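Long-range contact in aeromonas extracellular serine protease (PDB 3WQB), which cleaves peptide bonds after paired basic residues, one of them lysine, as a calcium-binding, kexin- and furin-like secreted serine protease: residues Y212-A224 against V266-F278. The protein carries 1 engineered substitution. Sequence-based numbering, arbitrary orientation.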
loop_
_atom_site.group_PDB
_atom_site.type_symbol
_atom_site.label_atom_id
_atom_site.label_comp_id
_atom_site.label_asym_id
_atom_site.label_seq_id
_atom_site.Cartn_x
_atom_site.Cartn_y
_atom_site.Cartn_z
ATOM N N TYR A 212 -3.486 -1.782 -10.290
ATOM C CA TYR A 212 -3.763 -1.620 -8.859
ATOM C C TYR A 212 -2.694 -0.735 -8.242
ATOM O O TYR A 212 -1.507 -1.009 -8.410
ATOM C CB TYR A 212 -3.810 -2.994 -8.162
ATOM C CG TYR A 212 -5.000 -3.800 -8.603
ATOM C CD1 TYR A 212 -4.957 -4.567 -9.775
ATOM C CD2 TYR A 212 -6.182 -3.784 -7.865
ATOM C CE1 TYR A 212 -6.069 -5.286 -10.203
ATOM C CE2 TYR A 212 -7.301 -4.493 -8.283
ATOM C CZ TYR A 212 -7.236 -5.247 -9.455
ATOM O OH TYR A 212 -8.327 -5.968 -9.870
ATOM N N ILE A 213 -3.126 0.334 -7.568
ATOM C CA ILE A 213 -2.235 1.296 -6.914
ATOM C C ILE A 213 -2.509 1.245 -5.421
ATOM O O ILE A 213 -3.677 1.170 -5.008
ATOM C CB ILE A 213 -2.474 2.733 -7.451
ATOM C CG1 ILE A 213 -2.701 2.733 -8.982
ATOM C CG2 ILE A 213 -1.357 3.669 -7.006
ATOM C CD1 ILE A 213 -1.514 2.275 -9.824
ATOM N N LYS A 214 -1.451 1.278 -4.613
ATOM C CA LYS A 214 -1.561 0.910 -3.217
ATOM C C LYS A 214 -0.708 1.795 -2.305
ATOM O O LYS A 214 0.488 1.974 -2.545
ATOM C CB LYS A 214 -1.140 -0.558 -3.071
ATOM C CG LYS A 214 -1.223 -1.140 -1.664
ATOM C CD LYS A 214 -2.657 -1.152 -1.130
ATOM C CE LYS A 214 -2.787 -2.060 0.072
ATOM N NZ LYS A 214 -2.016 -1.542 1.248
ATOM N N ALA A 215 -1.327 2.349 -1.260
ATOM C CA ALA A 215 -0.613 3.171 -0.283
ATOM C C ALA A 215 0.389 2.339 0.511
ATOM O O ALA A 215 0.057 1.250 0.991
ATOM C CB ALA A 215 -1.605 3.819 0.656
ATOM N N ALA A 216 1.612 2.853 0.662
ATOM C CA ALA A 216 2.619 2.151 1.459
ATOM C C ALA A 216 2.329 2.126 2.952
ATOM O O ALA A 216 2.826 1.255 3.659
ATOM C CB ALA A 216 3.974 2.763 1.233
ATOM N N GLY A 217 1.541 3.091 3.428
ATOM C CA GLY A 217 1.392 3.331 4.871
ATOM C C GLY A 217 2.061 4.618 5.317
ATOM O O GLY A 217 2.938 5.152 4.621
ATOM N N ASN A 218 1.641 5.094 6.487
ATOM C CA ASN A 218 2.129 6.328 7.093
ATOM C C ASN A 218 2.809 6.040 8.417
ATOM O O ASN A 218 2.638 6.798 9.376
ATOM C CB ASN A 218 0.960 7.286 7.352
ATOM C CG ASN A 218 0.216 7.653 6.095
ATOM O OD1 ASN A 218 0.762 7.606 4.986
ATOM N ND2 ASN A 218 -1.029 8.047 6.262
ATOM N N GLY A 219 3.593 4.965 8.458
ATOM C CA GLY A 219 4.149 4.484 9.715
ATOM C C GLY A 219 5.637 4.654 9.899
ATOM O O GLY A 219 6.244 3.873 10.641
ATOM N N PHE A 220 6.253 5.656 9.273
ATOM C CA PHE A 220 7.672 5.868 9.579
ATOM C C PHE A 220 7.932 6.002 11.076
ATOM O O PHE A 220 8.909 5.466 11.570
ATOM C CB PHE A 220 8.294 7.046 8.826
ATOM C CG PHE A 220 9.776 6.904 8.666
ATOM C CD1 PHE A 220 10.650 7.319 9.678
ATOM C CD2 PHE A 220 10.307 6.311 7.522
ATOM C CE1 PHE A 220 12.036 7.148 9.545
ATOM C CE2 PHE A 220 11.680 6.143 7.376
ATOM C CZ PHE A 220 12.548 6.563 8.392
ATOM N N ASN A 221 7.020 6.676 11.771
ATOM C CA ASN A 221 7.190 6.971 13.188
ATOM C C ASN A 221 6.165 6.296 14.101
ATOM O O ASN A 221 6.496 5.868 15.213
ATOM C CB ASN A 221 7.159 8.489 13.403
ATOM C CG ASN A 221 8.224 9.211 12.600
ATOM O OD1 ASN A 221 7.920 10.061 11.755
ATOM N ND2 ASN A 221 9.476 8.872 12.853
ATOM N N LYS A 222 4.916 6.213 13.646
ATOM C CA LYS A 222 3.847 5.687 14.487
ATOM C C LYS A 222 2.871 4.865 13.676
ATOM O O LYS A 222 2.666 5.120 12.486
ATOM C CB LYS A 222 3.104 6.817 15.232
ATOM C CG LYS A 222 2.308 7.771 14.355
ATOM C CD LYS A 222 1.684 8.868 15.206
ATOM C CE LYS A 222 0.738 9.760 14.398
ATOM N NZ LYS A 222 0.204 10.854 15.247
ATOM N N ILE A 223 2.278 3.873 14.330
ATOM C CA ILE A 223 1.181 3.116 13.748
ATOM C C ILE A 223 -0.010 3.126 14.686
ATOM O O ILE A 223 0.133 3.313 15.901
ATOM C CB ILE A 223 1.578 1.660 13.385
ATOM C CG1 ILE A 223 2.055 0.874 14.618
ATOM C CG2 ILE A 223 2.628 1.662 12.269
ATOM C CD1 ILE A 223 1.930 -0.638 14.470
ATOM N N ALA A 224 -1.189 2.967 14.104
ATOM C CA ALA A 224 -2.426 2.857 14.850
ATOM C C ALA A 224 -3.062 1.527 14.515
ATOM O O ALA A 224 -3.108 1.119 13.347
ATOM C CB ALA A 224 -3.365 4.009 14.503
ATOM N N VAL A 266 11.398 15.831 -0.430
ATOM C CA VAL A 266 11.894 14.688 0.327
ATOM C C VAL A 266 10.717 13.868 0.840
ATOM O O VAL A 266 9.565 14.315 0.800
ATOM C CB VAL A 266 12.840 15.115 1.472
ATOM C CG1 VAL A 266 14.025 15.901 0.916
ATOM C CG2 VAL A 266 12.087 15.901 2.553
ATOM N N ARG A 267 11.017 12.673 1.326
ATOM C CA ARG A 267 10.004 11.789 1.890
ATOM C C ARG A 267 9.145 12.537 2.904
ATOM O O ARG A 267 9.672 13.191 3.811
ATOM C CB ARG A 267 10.679 10.622 2.594
ATOM C CG ARG A 267 9.718 9.523 2.995
ATOM C CD ARG A 267 10.239 8.742 4.199
ATOM N NE ARG A 267 10.091 9.477 5.462
ATOM C CZ ARG A 267 11.058 9.687 6.350
ATOM N NH1 ARG A 267 10.785 10.351 7.473
ATOM N NH2 ARG A 267 12.295 9.256 6.129
ATOM N N SER A 268 7.827 12.433 2.769
ATOM C CA SER A 268 6.943 12.987 3.781
ATOM C C SER A 268 7.310 12.344 5.108
ATOM O O SER A 268 7.622 11.150 5.157
ATOM C CB SER A 268 5.490 12.697 3.435
ATOM O OG SER A 268 5.144 13.300 2.209
ATOM N N SER A 269 7.297 13.144 6.170
ATOM C CA SER A 269 7.730 12.718 7.494
ATOM C C SER A 269 7.226 11.322 7.874
ATOM O O SER A 269 7.995 10.494 8.353
ATOM C CB SER A 269 7.271 13.754 8.531
ATOM O OG SER A 269 5.862 13.931 8.495
ATOM N N TYR A 270 5.939 11.082 7.624
ATOM C CA TYR A 270 5.234 9.887 8.078
ATOM C C TYR A 270 5.362 8.669 7.144
ATOM O O TYR A 270 4.966 7.570 7.525
ATOM C CB TYR A 270 3.738 10.218 8.238
ATOM C CG TYR A 270 3.196 10.894 7.002
ATOM C CD1 TYR A 270 2.956 10.160 5.843
ATOM C CD2 TYR A 270 3.003 12.278 6.960
ATOM C CE1 TYR A 270 2.507 10.774 4.682
ATOM C CE2 TYR A 270 2.540 12.906 5.809
ATOM C CZ TYR A 270 2.302 12.146 4.669
ATOM O OH TYR A 270 1.851 12.732 3.507
ATOM N N SER A 271 5.909 8.835 5.942
ATOM C CA SER A 271 5.760 7.762 4.935
ATOM C C SER A 271 6.471 6.466 5.292
ATOM O O SER A 271 7.658 6.474 5.627
ATOM C CB SER A 271 6.278 8.203 3.567
ATOM O OG SER A 271 5.902 7.263 2.559
ATOM N N SER A 272 5.748 5.352 5.176
ATOM C CA SER A 272 6.395 4.050 5.226
ATOM C C SER A 272 7.288 3.887 4.005
ATOM O O SER A 272 7.088 4.555 2.983
ATOM C CB SER A 272 5.361 2.931 5.290
ATOM O OG SER A 272 4.586 3.050 6.477
ATOM N N VAL A 273 8.295 3.022 4.122
ATOM C CA VAL A 273 9.279 2.806 3.061
ATOM C C VAL A 273 9.701 1.351 3.087
ATOM O O VAL A 273 9.444 0.645 4.063
ATOM C CB VAL A 273 10.534 3.721 3.219
ATOM C CG1 VAL A 273 10.134 5.194 3.181
ATOM C CG2 VAL A 273 11.325 3.408 4.498
ATOM N N GLY A 274 10.327 0.892 2.007
ATOM C CA GLY A 274 10.786 -0.495 1.937
ATOM C C GLY A 274 11.137 -0.911 0.523
ATOM O O GLY A 274 10.952 -0.154 -0.431
ATOM N N SER A 275 11.662 -2.125 0.394
ATOM C CA SER A 275 12.130 -2.624 -0.902
ATOM C C SER A 275 11.016 -2.824 -1.920
ATOM O O SER A 275 11.284 -2.975 -3.122
ATOM C CB SER A 275 12.911 -3.916 -0.727
ATOM O OG SER A 275 12.099 -4.942 -0.186
ATOM N N ASN A 276 9.775 -2.845 -1.431
ATOM C CA ASN A 276 8.601 -3.008 -2.291
ATOM C C ASN A 276 7.952 -1.718 -2.758
ATOM O O ASN A 276 6.974 -1.770 -3.484
ATOM C CB ASN A 276 7.555 -3.899 -1.625
ATOM C CG ASN A 276 7.057 -3.347 -0.316
ATOM O OD1 ASN A 276 7.814 -2.755 0.456
ATOM N ND2 ASN A 276 5.783 -3.582 -0.031
ATOM N N ILE A 277 8.510 -0.571 -2.387
ATOM C CA ILE A 277 8.075 0.711 -2.966
ATOM C C ILE A 277 8.446 0.701 -4.446
ATOM O O ILE A 277 9.563 0.325 -4.807
ATOM C CB ILE A 277 8.735 1.913 -2.251
ATOM C CG1 ILE A 277 8.382 1.926 -0.757
ATOM C CG2 ILE A 277 8.345 3.241 -2.914
ATOM C CD1 ILE A 277 6.877 1.975 -0.434
ATOM N N PHE A 278 7.506 1.097 -5.301
ATOM C CA PHE A 278 7.779 1.199 -6.728
ATOM C C PHE A 278 8.098 2.636 -7.136
ATOM O O PHE A 278 9.043 2.876 -7.899
ATOM C CB PHE A 278 6.606 0.646 -7.548
ATOM C CG PHE A 278 6.947 0.390 -8.991
ATOM C CD1 PHE A 278 7.595 -0.782 -9.351
ATOM C CD2 PHE A 278 6.652 1.328 -9.980
ATOM C CE1 PHE A 278 7.936 -1.026 -10.679
ATOM C CE2 PHE A 278 6.989 1.085 -11.320
ATOM C CZ PHE A 278 7.643 -0.088 -11.655
#
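The guanidinium of Arg267 lies flat over one face of the Phe220 ring, the planes 9° apart. Arg267 CZ sits 3.7 Å from the centroid of the Phe220 ring, over the ring face, a stacked cation-pi pair. A bend at chi3 (76°) turns the guanidinium back over its own loop, where NE donates to Ser268 O and NH1 to Ser269 O, so its rotation is fixed. Val273 CG2 meets the edge of the same ring, 4.0 Å from Phe220 CE2.

Ser272 is bonded through both its backbone N and its hydroxyl. Ser272 N donates to Gly217 O (2.9 Å, N-H...O 167°), while Ser272 OG accepts from Gly219 N (2.9 Å); this hydroxyl also bonds Glu242. Phe220 N also donates to Tyr270 O, a bond left doubtful because that oxygen is crowded against a neighbour in the model.

Packing completes the interface. Asn218 and Tyr270 run side by side, Asn218 OD1 3.5 Å from Tyr270 CD1, and Ala216 CB presses tightly on Ile277 CD1 at 3.4 Å.

Asn218 is probably the oxyanion-hole asparagine, as in other subtilases, which fits its closeness to the predicted charge-relay positions His115 and Ala336, the latter engineered; its OD1 accepts from Thr335 N and its ND2 bonds the backbone of another protein's chain. The contact thus links the loop leaving parallel strand 211-215 to the loop leading into edge strand 277-282, beside the start of helix 335-352.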